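Local coordinates for protein catechol 2,3-dioxygenase (Rhodococcus sp., PDB 2WL9) that probably cleaves catechol-type aromatic rings next to their two hydroxyls with molecular oxygen, as an iron-dependent type I extradiol dioxygenase, at residues C[148-153]-C[211-216]; C[185-190]-C[201-206]; C[195-200]-C[244-249]; C[237-242]-C[251-256]. All blocks are in the same frame, centred on the assembly; numbering follows the deposited sequence.

Contact 1 of 4, residues C[148-153]-C[211-216]; sequences GHIIIR and NHLMIE. With FE (Fe (III) ion), chain K.
His149 and His212 are two protein ligands of the active-site iron, and the antiparallel strand pair 149-152 and 212-216 brings them together. Their rings meet rim to rim, planes 82° apart. His149 NE2 lies 2.3 Å from the iron and His212 NE2 2.4 Å. The two NE2 atoms lie 3.2 Å apart without a hydrogen bond, since both bind the metal. With CG between the backbone N and the carbonyl carbon (chi1 73° and 80°), His149 and His212 rise from the same sheet face.

Side chains of both strands pack on the rings. Met214 CB packs over one face of His149 as a CH-pi contact, 3.4 Å from the ring centroid. Ile151 CD1 touches His212 CE1 at 3.3 Å. On the other side of the sheet, Ile150 CG2 meets Leu213 CD1 at 3.9 Å.

The backbones join through Met214 N to His149 O, 2.9 Å and nearly straight. Asn211 N to Ile151 O, 2.8 Å, closes the far end. Glu263 supplies a carboxylate to the iron from strand 261-266, which pairs with 210-217. Strand 199-201 flanks 149-152, and Leu10 of strand 6-14 packs on Ile150 and Leu213.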
loop_
_atom_site.group_PDB
_atom_site.type_symbol
_atom_site.label_atom_id
_atom_site.label_comp_id
_atom_site.label_asym_id
_atom_site.label_seq_id
_atom_site.Cartn_x
_atom_site.Cartn_y
_atom_site.Cartn_z
ATOM N N GLY C 148 4.862 -25.201 -16.516
ATOM C CA GLY C 148 5.297 -25.923 -15.322
ATOM C C GLY C 148 6.774 -26.238 -15.462
ATOM O O GLY C 148 7.518 -25.439 -16.019
ATOM N N HIS C 149 7.204 -27.395 -14.961
ATOM C CA HIS C 149 8.579 -27.848 -15.178
ATOM C C HIS C 149 8.673 -29.322 -15.512
ATOM O O HIS C 149 7.730 -30.074 -15.282
ATOM C CB HIS C 149 9.490 -27.504 -13.997
ATOM C CG HIS C 149 9.273 -28.340 -12.776
ATOM N ND1 HIS C 149 8.806 -27.812 -11.592
ATOM C CD2 HIS C 149 9.499 -29.655 -12.539
ATOM C CE1 HIS C 149 8.739 -28.768 -10.683
ATOM N NE2 HIS C 149 9.150 -29.897 -11.233
ATOM N N ILE C 150 9.830 -29.726 -16.027
ATOM C CA ILE C 150 10.051 -31.091 -16.493
ATOM C C ILE C 150 11.421 -31.623 -16.094
ATOM O O ILE C 150 12.415 -30.885 -16.093
ATOM C CB ILE C 150 9.915 -31.198 -18.039
ATOM C CG1 ILE C 150 10.856 -30.201 -18.742
ATOM C CG2 ILE C 150 8.447 -31.020 -18.458
ATOM C CD1 ILE C 150 10.827 -30.251 -20.267
ATOM N N ILE C 151 11.467 -32.910 -15.765
ATOM C CA ILE C 151 12.734 -33.617 -15.634
ATOM C C ILE C 151 12.936 -34.500 -16.860
ATOM O O ILE C 151 12.087 -35.349 -17.177
ATOM C CB ILE C 151 12.827 -34.438 -14.332
ATOM C CG1 ILE C 151 13.046 -33.498 -13.146
ATOM C CG2 ILE C 151 13.967 -35.467 -14.420
ATOM C CD1 ILE C 151 13.403 -34.190 -11.833
ATOM N N ILE C 152 14.052 -34.278 -17.548
ATOM C CA ILE C 152 14.329 -34.948 -18.820
ATOM C C ILE C 152 15.668 -35.687 -18.805
ATOM O O ILE C 152 16.535 -35.398 -17.979
ATOM C CB ILE C 152 14.243 -33.969 -20.023
ATOM C CG1 ILE C 152 15.236 -32.805 -19.871
ATOM C CG2 ILE C 152 12.798 -33.464 -20.202
ATOM C CD1 ILE C 152 15.333 -31.908 -21.100
ATOM N N ARG C 153 15.817 -36.640 -19.722
ATOM C CA ARG C 153 17.004 -37.488 -19.794
ATOM C C ARG C 153 18.218 -36.737 -20.325
ATOM O O ARG C 153 18.152 -36.070 -21.359
ATOM C CB ARG C 153 16.713 -38.714 -20.660
ATOM C CG ARG C 153 17.758 -39.820 -20.597
ATOM C CD ARG C 153 17.233 -41.077 -21.274
ATOM N NE ARG C 153 16.879 -40.825 -22.669
ATOM C CZ ARG C 153 16.087 -41.602 -23.401
ATOM N NH1 ARG C 153 15.555 -42.701 -22.882
ATOM N NH2 ARG C 153 15.826 -41.278 -24.661
ATOM N N ASN C 211 10.788 -37.781 -17.291
ATOM C CA ASN C 211 10.436 -38.430 -16.038
ATOM C C ASN C 211 9.117 -37.892 -15.502
ATOM O O ASN C 211 8.205 -38.661 -15.202
ATOM C CB ASN C 211 11.533 -38.267 -14.990
ATOM C CG ASN C 211 11.111 -38.798 -13.636
ATOM O OD1 ASN C 211 10.999 -40.011 -13.433
ATOM N ND2 ASN C 211 10.863 -37.892 -12.704
ATOM N N HIS C 212 9.023 -36.574 -15.377
ATOM C CA HIS C 212 7.778 -35.959 -14.939
ATOM C C HIS C 212 7.550 -34.559 -15.490
ATOM O O HIS C 212 8.472 -33.902 -15.961
ATOM C CB HIS C 212 7.643 -35.986 -13.403
ATOM C CG HIS C 212 8.404 -34.908 -12.694
ATOM N ND1 HIS C 212 9.700 -35.073 -12.259
ATOM C CD2 HIS C 212 8.036 -33.663 -12.311
ATOM C CE1 HIS C 212 10.104 -33.968 -11.655
ATOM N NE2 HIS C 212 9.117 -33.095 -11.682
ATOM N N LEU C 213 6.317 -34.137 -15.383
ATOM C CA LEU C 213 5.854 -32.802 -15.604
ATOM C C LEU C 213 5.130 -32.349 -14.352
ATOM O O LEU C 213 4.310 -33.027 -13.854
ATOM C CB LEU C 213 4.908 -32.705 -16.774
ATOM C CG LEU C 213 4.057 -31.460 -16.944
ATOM C CD1 LEU C 213 4.878 -30.266 -17.183
ATOM C CD2 LEU C 213 3.049 -31.639 -17.984
ATOM N N MET C 214 5.471 -31.164 -13.899
ATOM C CA MET C 214 4.824 -30.531 -12.781
ATOM C C MET C 214 3.929 -29.402 -13.290
ATOM O O MET C 214 4.329 -28.656 -14.074
ATOM C CB MET C 214 5.857 -29.957 -11.867
ATOM C CG MET C 214 5.362 -29.335 -10.712
ATOM S SD MET C 214 4.651 -27.691 -10.797
ATOM C CE MET C 214 4.382 -27.336 -9.211
ATOM N N ILE C 215 2.707 -29.379 -12.827
ATOM C CA ILE C 215 1.704 -28.400 -13.121
ATOM C C ILE C 215 1.226 -27.796 -11.771
ATOM O O ILE C 215 1.149 -28.469 -10.770
ATOM C CB ILE C 215 0.526 -28.940 -13.928
ATOM C CG1 ILE C 215 -0.235 -30.013 -13.181
ATOM C CG2 ILE C 215 0.938 -29.407 -15.304
ATOM C CD1 ILE C 215 -1.332 -30.613 -13.929
ATOM N N GLU C 216 0.936 -26.511 -11.795
ATOM C CA GLU C 216 0.654 -25.811 -10.551
ATOM C C GLU C 216 -0.726 -25.168 -10.572
ATOM O O GLU C 216 -1.076 -24.481 -11.530
ATOM C CB GLU C 216 1.744 -24.761 -10.305
ATOM C CG GLU C 216 1.673 -24.092 -8.938
ATOM C CD GLU C 216 2.711 -23.013 -8.768
ATOM O OE1 GLU C 216 3.542 -22.825 -9.682
ATOM O OE2 GLU C 216 2.685 -22.334 -7.722
HETATM FE FE FE K . 9.367 -31.692 -9.749
#

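Contact 2 of 4, residues C[185-190]-C[201-206]; sequences GTPVFM and FGVGPM
Val188 and Phe201 form an antiparallel hydrogen-bonded pair, with Val188 N giving a bond of 2.8 Å to Phe201 O and Phe201 N one of 3.0 Å to Val188 O. The pair joins neighbouring strands 184-191 and 199-201 of the iron-binding glyoxalase-type (VOC) domain, just where the second strand gives way to a loop.

Pro187 CA lies 3.3 Å from Phe201 O in a CA-H...O contact. The same oxygen therefore meets both Pro187 and Val188. The chain then turns at Gly202, whose positive phi of 82° suits a residue without a side chain. Beyond the turn, Val203 CG1 touches Pro187 CB at 4.1 Å, at the edge of the contact.

The side chains of Val188 and Phe201 lie side by side and point the same way. Val188 CB and CG1 pack on the CE2 and CZ end of the ring. Val188 CG1 is anti to the backbone N (chi1 173°), which puts it against CZ. Ala160 and Thr161 of helix 157-167 also pack on Phe201, while Val157 and Tyr164 of that helix touch Val188 and Met190. Met190 adds a Met-aromatic contact, oblique to the ring. Its SD lies 3.9 Å from Phe201 CZ and 4.1 Å from Phe201 CE1.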
loop_
_atom_site.group_PDB
_atom_site.type_symbol
_atom_site.label_atom_id
_atom_site.label_comp_id
_atom_site.label_asym_id
_atom_site.label_seq_id
_atom_site.Cartn_x
_atom_site.Cartn_y
_atom_site.Cartn_z
ATOM N N GLY C 185 24.689 -38.478 -6.135
ATOM C CA GLY C 185 23.771 -37.978 -7.151
ATOM C C GLY C 185 23.613 -36.484 -6.947
ATOM O O GLY C 185 23.388 -36.031 -5.820
ATOM N N THR C 186 23.751 -35.724 -8.032
ATOM C CA THR C 186 23.738 -34.256 -7.988
ATOM C C THR C 186 22.887 -33.661 -9.116
ATOM O O THR C 186 23.432 -33.097 -10.073
ATOM C CB THR C 186 25.176 -33.657 -8.055
ATOM O OG1 THR C 186 25.879 -34.210 -9.175
ATOM C CG2 THR C 186 25.958 -33.946 -6.763
ATOM N N PRO C 187 21.547 -33.768 -8.993
ATOM C CA PRO C 187 20.606 -33.247 -9.995
ATOM C C PRO C 187 20.702 -31.739 -10.171
ATOM O O PRO C 187 20.807 -31.006 -9.186
ATOM C CB PRO C 187 19.228 -33.583 -9.419
ATOM C CG PRO C 187 19.448 -34.435 -8.256
ATOM C CD PRO C 187 20.855 -34.294 -7.804
ATOM N N VAL C 188 20.615 -31.291 -11.419
ATOM C CA VAL C 188 20.726 -29.881 -11.761
ATOM C C VAL C 188 19.337 -29.332 -12.028
ATOM O O VAL C 188 18.522 -29.996 -12.656
ATOM C CB VAL C 188 21.647 -29.676 -13.001
ATOM C CG1 VAL C 188 21.646 -28.220 -13.478
ATOM C CG2 VAL C 188 23.064 -30.121 -12.672
ATOM N N PHE C 189 19.073 -28.132 -11.521
ATOM C CA PHE C 189 17.788 -27.462 -11.709
ATOM C C PHE C 189 18.037 -26.090 -12.301
ATOM O O PHE C 189 18.962 -25.382 -11.891
ATOM C CB PHE C 189 17.059 -27.315 -10.372
ATOM C CG PHE C 189 16.653 -28.622 -9.750
ATOM C CD1 PHE C 189 15.321 -29.012 -9.743
ATOM C CD2 PHE C 189 17.596 -29.455 -9.152
ATOM C CE1 PHE C 189 14.933 -30.221 -9.171
ATOM C CE2 PHE C 189 17.218 -30.662 -8.578
ATOM C CZ PHE C 189 15.882 -31.044 -8.587
ATOM N N MET C 190 17.196 -25.709 -13.259
ATOM C CA MET C 190 17.393 -24.464 -13.982
ATOM C C MET C 190 16.097 -23.687 -14.171
ATOM O O MET C 190 15.027 -24.269 -14.333
ATOM C CB MET C 190 18.075 -24.729 -15.326
ATOM C CG MET C 190 19.341 -25.563 -15.190
ATOM S SD MET C 190 20.291 -25.669 -16.692
ATOM C CE MET C 190 21.107 -24.069 -16.705
ATOM N N PHE C 201 17.521 -32.203 -14.465
ATOM C CA PHE C 201 18.116 -33.426 -15.018
ATOM C C PHE C 201 19.274 -33.935 -14.141
ATOM O O PHE C 201 19.656 -33.286 -13.167
ATOM C CB PHE C 201 18.568 -33.219 -16.474
ATOM C CG PHE C 201 19.319 -31.939 -16.709
ATOM C CD1 PHE C 201 18.665 -30.813 -17.200
ATOM C CD2 PHE C 201 20.684 -31.859 -16.447
ATOM C CE1 PHE C 201 19.357 -29.623 -17.419
ATOM C CE2 PHE C 201 21.382 -30.679 -16.658
ATOM C CZ PHE C 201 20.717 -29.556 -17.147
ATOM N N GLY C 202 19.827 -35.090 -14.490
ATOM C CA GLY C 202 20.897 -35.697 -13.690
ATOM C C GLY C 202 20.363 -36.466 -12.497
ATOM O O GLY C 202 21.008 -36.536 -11.447
ATOM N N VAL C 203 19.174 -37.040 -12.667
ATOM C CA VAL C 203 18.544 -37.894 -11.658
ATOM C C VAL C 203 18.868 -39.372 -11.909
ATOM O O VAL C 203 18.276 -40.268 -11.295
ATOM C CB VAL C 203 17.006 -37.697 -11.624
ATOM C CG1 VAL C 203 16.652 -36.277 -11.174
ATOM C CG2 VAL C 203 16.384 -38.014 -12.989
ATOM N N GLY C 204 19.805 -39.618 -12.818
ATOM C CA GLY C 204 20.224 -40.976 -13.143
ATOM C C GLY C 204 19.433 -41.606 -14.278
ATOM O O GLY C 204 18.618 -40.931 -14.923
ATOM N N PRO C 205 19.665 -42.912 -14.526
ATOM C CA PRO C 205 19.065 -43.669 -15.635
ATOM C C PRO C 205 17.553 -43.488 -15.771
ATOM O O PRO C 205 16.829 -43.484 -14.771
ATOM C CB PRO C 205 19.401 -45.134 -15.296
ATOM C CG PRO C 205 19.956 -45.112 -13.884
ATOM C CD PRO C 205 20.558 -43.760 -13.716
ATOM N N MET C 206 17.109 -43.328 -17.014
ATOM C CA MET C 206 15.705 -43.136 -17.359
ATOM C C MET C 206 15.425 -43.941 -18.621
ATOM O O MET C 206 16.258 -43.971 -19.529
ATOM C CB MET C 206 15.425 -41.655 -17.648
ATOM C CG MET C 206 15.380 -40.728 -16.434
ATOM S SD MET C 206 15.325 -38.979 -16.903
ATOM C CE MET C 206 13.865 -38.931 -17.933
#

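Contact 3 of 4, residues C[195-200]-C[244-249]; sequences RHHSLA and HSNDEA
One water is held between His197, Asn246 and Asp247, beside the iron site of this extradiol dioxygenase. It donates to Asn246 OD1 at 2.6 Å and, weakly, to Asp247 OD2 at 3.3 Å. His197 NE2 shares a hydrogen bond of 3.2 Å with the water. The water thus bridges the two segments. His197 NE2 and Asp247 OD2 themselves are 3.8 Å apart, with ring and carboxylate planes turned by 21°.

The side chain of His197 comes within about 4 Å of the iron, and its ring also meets that of the iron ligand His149. This places the water at the border of the metal site.

His196 turns its ring against the loop 244-249. With His196 CG anti to the backbone N (chi1 174°), it meets Asp247 CB at 3.6 Å, and the two side chains cross at about a right angle. Asn246 C and Asp247 CA lie over one face of the His196 ring, both offset toward the rim. The polar ends of His196 and Asn246 share an outside partner: His196 NE2 and Asn246 ND2 both bond to Glu174 OE1. This carboxylate ties the two segments together a second time.

Within the loop, Asp247 forms an Asx turn. Ala249 N meets Asp247 OD1 from above the carboxylate plane at 3.2 Å, with an N-H...O angle of 173°.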
loop_
_atom_site.group_PDB
_atom_site.type_symbol
_atom_site.label_atom_id
_atom_site.label_comp_id
_atom_site.label_asym_id
_atom_site.label_seq_id
_atom_site.Cartn_x
_atom_site.Cartn_y
_atom_site.Cartn_z
ATOM N N ARG C 195 9.315 -18.927 -11.966
ATOM C CA ARG C 195 9.098 -20.318 -11.568
ATOM C C ARG C 195 10.396 -20.905 -11.033
ATOM O O ARG C 195 11.432 -20.848 -11.712
ATOM C CB ARG C 195 8.553 -21.176 -12.716
ATOM C CG ARG C 195 8.104 -22.549 -12.245
ATOM C CD ARG C 195 7.549 -23.407 -13.377
ATOM N NE ARG C 195 6.335 -22.861 -13.996
ATOM C CZ ARG C 195 5.116 -22.893 -13.456
ATOM N NH1 ARG C 195 4.907 -23.424 -12.255
ATOM N NH2 ARG C 195 4.091 -22.379 -14.122
ATOM N N HIS C 196 10.334 -21.477 -9.828
ATOM C CA HIS C 196 11.545 -21.956 -9.144
ATOM C C HIS C 196 12.502 -22.655 -10.099
ATOM O O HIS C 196 13.694 -22.342 -10.132
ATOM C CB HIS C 196 11.248 -22.902 -7.980
ATOM C CG HIS C 196 12.492 -23.487 -7.391
ATOM N ND1 HIS C 196 13.185 -22.877 -6.368
ATOM C CD2 HIS C 196 13.209 -24.585 -7.728
ATOM C CE1 HIS C 196 14.267 -23.583 -6.089
ATOM N NE2 HIS C 196 14.306 -24.624 -6.900
ATOM N N HIS C 197 11.972 -23.624 -10.839
ATOM C CA HIS C 197 12.670 -24.178 -11.998
ATOM C C HIS C 197 11.686 -24.556 -13.104
ATOM O O HIS C 197 10.517 -24.856 -12.827
ATOM C CB HIS C 197 13.591 -25.355 -11.616
ATOM C CG HIS C 197 12.898 -26.485 -10.917
ATOM N ND1 HIS C 197 12.617 -27.684 -11.537
ATOM C CD2 HIS C 197 12.452 -26.609 -9.644
ATOM C CE1 HIS C 197 12.024 -28.496 -10.678
ATOM N NE2 HIS C 197 11.911 -27.867 -9.523
ATOM N N SER C 198 12.170 -24.485 -14.344
ATOM C CA SER C 198 11.460 -24.950 -15.536
ATOM C C SER C 198 12.001 -26.298 -15.992
ATOM O O SER C 198 11.354 -27.009 -16.764
ATOM C CB SER C 198 11.660 -23.963 -16.684
ATOM O OG SER C 198 11.247 -22.672 -16.323
ATOM N N LEU C 199 13.192 -26.643 -15.513
ATOM C CA LEU C 199 13.938 -27.775 -16.061
ATOM C C LEU C 199 14.851 -28.393 -15.017
ATOM O O LEU C 199 15.494 -27.668 -14.256
ATOM C CB LEU C 199 14.777 -27.298 -17.251
ATOM C CG LEU C 199 15.632 -28.283 -18.043
ATOM C CD1 LEU C 199 14.762 -29.358 -18.656
ATOM C CD2 LEU C 199 16.379 -27.528 -19.110
ATOM N N ALA C 200 14.899 -29.729 -14.987
ATOM C CA ALA C 200 15.854 -30.458 -14.158
ATOM C C ALA C 200 16.329 -31.745 -14.844
ATOM O O ALA C 200 15.646 -32.280 -15.721
ATOM C CB ALA C 200 15.263 -30.765 -12.781
ATOM N N HIS C 244 9.462 -30.494 -1.484
ATOM C CA HIS C 244 10.895 -30.442 -1.735
ATOM C C HIS C 244 11.457 -29.188 -1.066
ATOM O O HIS C 244 10.756 -28.179 -0.943
ATOM C CB HIS C 244 11.176 -30.382 -3.237
ATOM C CG HIS C 244 10.648 -31.550 -4.007
ATOM N ND1 HIS C 244 11.120 -32.835 -3.831
ATOM C CD2 HIS C 244 9.708 -31.625 -4.980
ATOM C CE1 HIS C 244 10.478 -33.652 -4.645
ATOM N NE2 HIS C 244 9.619 -32.944 -5.355
ATOM N N SER C 245 12.717 -29.244 -0.638
ATOM C CA SER C 245 13.347 -28.082 -0.009
ATOM C C SER C 245 13.659 -26.959 -1.000
ATOM O O SER C 245 13.797 -25.796 -0.603
ATOM C CB SER C 245 14.607 -28.484 0.761
ATOM O OG SER C 245 14.289 -29.386 1.800
ATOM N N ASN C 246 13.756 -27.294 -2.286
ATOM C CA ASN C 246 14.093 -26.278 -3.277
ATOM C C ASN C 246 12.933 -25.371 -3.698
ATOM O O ASN C 246 13.024 -24.151 -3.540
ATOM C CB ASN C 246 14.898 -26.845 -4.471
ATOM C CG ASN C 246 14.145 -27.907 -5.283
ATOM O OD1 ASN C 246 13.113 -28.429 -4.877
ATOM N ND2 ASN C 246 14.690 -28.228 -6.456
ATOM N N ASP C 247 11.848 -25.940 -4.216
ATOM C CA ASP C 247 10.730 -25.104 -4.651
ATOM C C ASP C 247 9.743 -24.820 -3.523
ATOM O O ASP C 247 8.936 -23.899 -3.633
ATOM C CB ASP C 247 10.015 -25.677 -5.886
ATOM C CG ASP C 247 9.565 -27.121 -5.711
ATOM O OD1 ASP C 247 9.488 -27.620 -4.565
ATOM O OD2 ASP C 247 9.275 -27.764 -6.746
ATOM N N GLU C 248 9.824 -25.609 -2.448
ATOM C CA GLU C 248 8.906 -25.501 -1.294
ATOM C C GLU C 248 7.420 -25.607 -1.687
ATOM O O GLU C 248 6.531 -25.116 -0.986
ATOM C CB GLU C 248 9.210 -24.250 -0.447
ATOM C CG GLU C 248 10.639 -24.252 0.118
ATOM C CD GLU C 248 10.904 -23.197 1.189
ATOM O OE1 GLU C 248 9.949 -22.601 1.730
ATOM O OE2 GLU C 248 12.095 -22.975 1.494
ATOM N N ALA C 249 7.173 -26.267 -2.813
ATOM C CA ALA C 249 5.823 -26.477 -3.332
ATOM C C ALA C 249 5.169 -27.704 -2.705
ATOM O O ALA C 249 5.833 -28.704 -2.460
ATOM C CB ALA C 249 5.869 -26.630 -4.837
HETATM O O HOH W 1 11.948 -29.651 -6.851
#

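Contact 4 of 4, residues C[237-242]-C[251-256]; sequences VTLQIG and TFYCAN
Tyr253 N bonds to Leu239 O at 3.0 Å, almost straight at 177°, in the antiparallel backbone pairing of segment 237-242 with strand 251-255. Tyr253 O takes Thr238 N at 2.9 Å and, weakly, Leu239 N. Thr238 and Leu239 thus both face Tyr253, a classic beta bulge. The register shifts again before Gly242, whose O accepts from Thr251 N at 3.0 Å.

Apolar packing begins with Leu239 and Tyr253, which lie side by side, pointing the same way. Leu239 CD1 sits over one face of the tyrosine ring, 3.9 Å from its centroid, in a CH-pi contact offset toward CD2. On the sheet face of Val237 and Cys254, Val237 CG2 meets Cys254 CB at 4.2 Å. A separate pair is Ile241 and Phe252, where CG1 of Ile241 reaches CB of Phe252 at 4.1 Å. Helix 220-232 packs on Phe252 through Leu223.

Polar side-chain ends look to other parts of the chain. Tyr253 OH bonds to His244 NE2, and Thr251 OG1 to Glu263 OE2, which belongs to an iron ligand. The bulged hairpin carries Tyr253 into the metal site, where it joins His149, His212 and Glu263 around the iron.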
loop_
_atom_site.group_PDB
_atom_site.type_symbol
_atom_site.label_atom_id
_atom_site.label_comp_id
_atom_site.label_asym_id
_atom_site.label_seq_id
_atom_site.Cartn_x
_atom_site.Cartn_y
_atom_site.Cartn_z
ATOM N N VAL C 237 0.277 -43.554 -7.237
ATOM C CA VAL C 237 0.991 -42.421 -6.655
ATOM C C VAL C 237 2.372 -42.931 -6.259
ATOM O O VAL C 237 2.489 -43.809 -5.394
ATOM C CB VAL C 237 0.243 -41.852 -5.409
ATOM C CG1 VAL C 237 1.138 -40.918 -4.593
ATOM C CG2 VAL C 237 -1.024 -41.124 -5.820
ATOM N N THR C 238 3.408 -42.407 -6.909
ATOM C CA THR C 238 4.796 -42.810 -6.629
ATOM C C THR C 238 5.390 -42.085 -5.423
ATOM O O THR C 238 6.151 -42.670 -4.654
ATOM C CB THR C 238 5.717 -42.578 -7.833
ATOM O OG1 THR C 238 6.018 -41.180 -7.947
ATOM C CG2 THR C 238 5.043 -43.049 -9.096
ATOM N N LEU C 239 5.066 -40.804 -5.289
ATOM C CA LEU C 239 5.446 -40.021 -4.118
ATOM C C LEU C 239 4.208 -39.320 -3.574
ATOM O O LEU C 239 3.508 -38.616 -4.307
ATOM C CB LEU C 239 6.556 -39.009 -4.456
ATOM C CG LEU C 239 7.918 -39.529 -4.952
ATOM C CD1 LEU C 239 8.744 -38.407 -5.584
ATOM C CD2 LEU C 239 8.720 -40.227 -3.854
ATOM N N GLN C 240 3.930 -39.536 -2.290
ATOM C CA GLN C 240 2.780 -38.929 -1.625
ATOM C C GLN C 240 2.958 -37.408 -1.509
ATOM O O GLN C 240 4.038 -36.878 -1.806
ATOM C CB GLN C 240 2.574 -39.554 -0.242
ATOM C CG GLN C 240 2.532 -41.083 -0.249
ATOM C CD GLN C 240 2.270 -41.683 1.126
ATOM O OE1 GLN C 240 2.601 -41.094 2.149
ATOM N NE2 GLN C 240 1.676 -42.868 1.147
ATOM N N ILE C 241 1.899 -36.719 -1.087
ATOM C CA ILE C 241 1.954 -35.275 -0.848
ATOM C C ILE C 241 3.146 -34.920 0.039
ATOM O O ILE C 241 3.426 -35.607 1.024
ATOM C CB ILE C 241 0.652 -34.733 -0.198
ATOM C CG1 ILE C 241 -0.566 -35.014 -1.086
ATOM C CG2 ILE C 241 0.764 -33.226 0.068
ATOM C CD1 ILE C 241 -1.904 -34.872 -0.358
ATOM N N GLY C 242 3.854 -33.860 -0.341
ATOM C CA GLY C 242 4.947 -33.324 0.459
ATOM C C GLY C 242 5.566 -32.074 -0.134
ATOM O O GLY C 242 4.964 -31.400 -0.983
ATOM N N THR C 251 3.202 -30.817 -3.293
ATOM C CA THR C 251 2.977 -31.615 -4.509
ATOM C C THR C 251 2.914 -33.113 -4.245
ATOM O O THR C 251 3.418 -33.592 -3.238
ATOM C CB THR C 251 4.100 -31.410 -5.565
ATOM O OG1 THR C 251 5.259 -32.180 -5.200
ATOM C CG2 THR C 251 4.493 -29.943 -5.747
ATOM N N PHE C 252 2.293 -33.850 -5.165
ATOM C CA PHE C 252 2.429 -35.300 -5.197
ATOM C C PHE C 252 2.794 -35.733 -6.619
ATOM O O PHE C 252 2.664 -34.944 -7.554
ATOM C CB PHE C 252 1.170 -36.003 -4.663
ATOM C CG PHE C 252 -0.036 -35.865 -5.540
ATOM C CD1 PHE C 252 -0.414 -36.907 -6.383
ATOM C CD2 PHE C 252 -0.815 -34.710 -5.515
ATOM C CE1 PHE C 252 -1.535 -36.796 -7.192
ATOM C CE2 PHE C 252 -1.940 -34.593 -6.325
ATOM C CZ PHE C 252 -2.299 -35.642 -7.165
ATOM N N TYR C 253 3.275 -36.965 -6.765
ATOM C CA TYR C 253 3.671 -37.509 -8.063
ATOM C C TYR C 253 2.830 -38.740 -8.376
ATOM O O TYR C 253 2.822 -39.696 -7.593
ATOM C CB TYR C 253 5.144 -37.931 -8.041
ATOM C CG TYR C 253 6.167 -36.814 -7.980
ATOM C CD1 TYR C 253 6.935 -36.498 -9.099
ATOM C CD2 TYR C 253 6.398 -36.105 -6.798
ATOM C CE1 TYR C 253 7.898 -35.491 -9.059
ATOM C CE2 TYR C 253 7.365 -35.089 -6.744
ATOM C CZ TYR C 253 8.116 -34.792 -7.884
ATOM O OH TYR C 253 9.075 -33.795 -7.871
ATOM N N CYS C 254 2.148 -38.727 -9.522
ATOM C CA CYS C 254 1.257 -39.820 -9.912
ATOM C C CYS C 254 1.435 -40.223 -11.376
ATOM O O CYS C 254 1.920 -39.433 -12.185
ATOM C CB CYS C 254 -0.208 -39.461 -9.630
ATOM S SG CYS C 254 -0.925 -38.138 -10.655
ATOM N N ALA C 255 1.034 -41.452 -11.702
ATOM C CA ALA C 255 1.146 -41.988 -13.065
ATOM C C ALA C 255 0.188 -41.321 -14.043
ATOM O O ALA C 255 -0.938 -40.982 -13.689
ATOM C CB ALA C 255 0.912 -43.496 -13.067
ATOM N N ASN C 256 0.641 -41.146 -15.279
ATOM C CA ASN C 256 -0.243 -40.717 -16.363
ATOM C C ASN C 256 -0.519 -41.872 -17.354
ATOM O O ASN C 256 0.030 -42.963 -17.190
ATOM C CB ASN C 256 0.283 -39.433 -17.037
ATOM C CG ASN C 256 1.632 -39.615 -17.715
ATOM O OD1 ASN C 256 1.884 -40.604 -18.406
ATOM N ND2 ASN C 256 2.500 -38.631 -17.542
#

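From the N terminus, segment 148-153 comes first, and its pairing with 211-216 in contact 1 closes a loop of 57 residues. Contact 2 is nested inside that loop, joining 185-190 to 201-206 across a short connection. Contact 3 crosses both: it starts at 195-200, within their loops, and ends at 244-249, beyond them. Contact 4 opens after contact 1 has closed. It crosses contact 3 as well, since its short hairpin loop holds the second half of that contact. All four reach one sheet. Contacts 1, 2 and 3 meet through strand 199-201, which lies between 149-152 and 184-191. Contacts 3 and 4 touch near the iron.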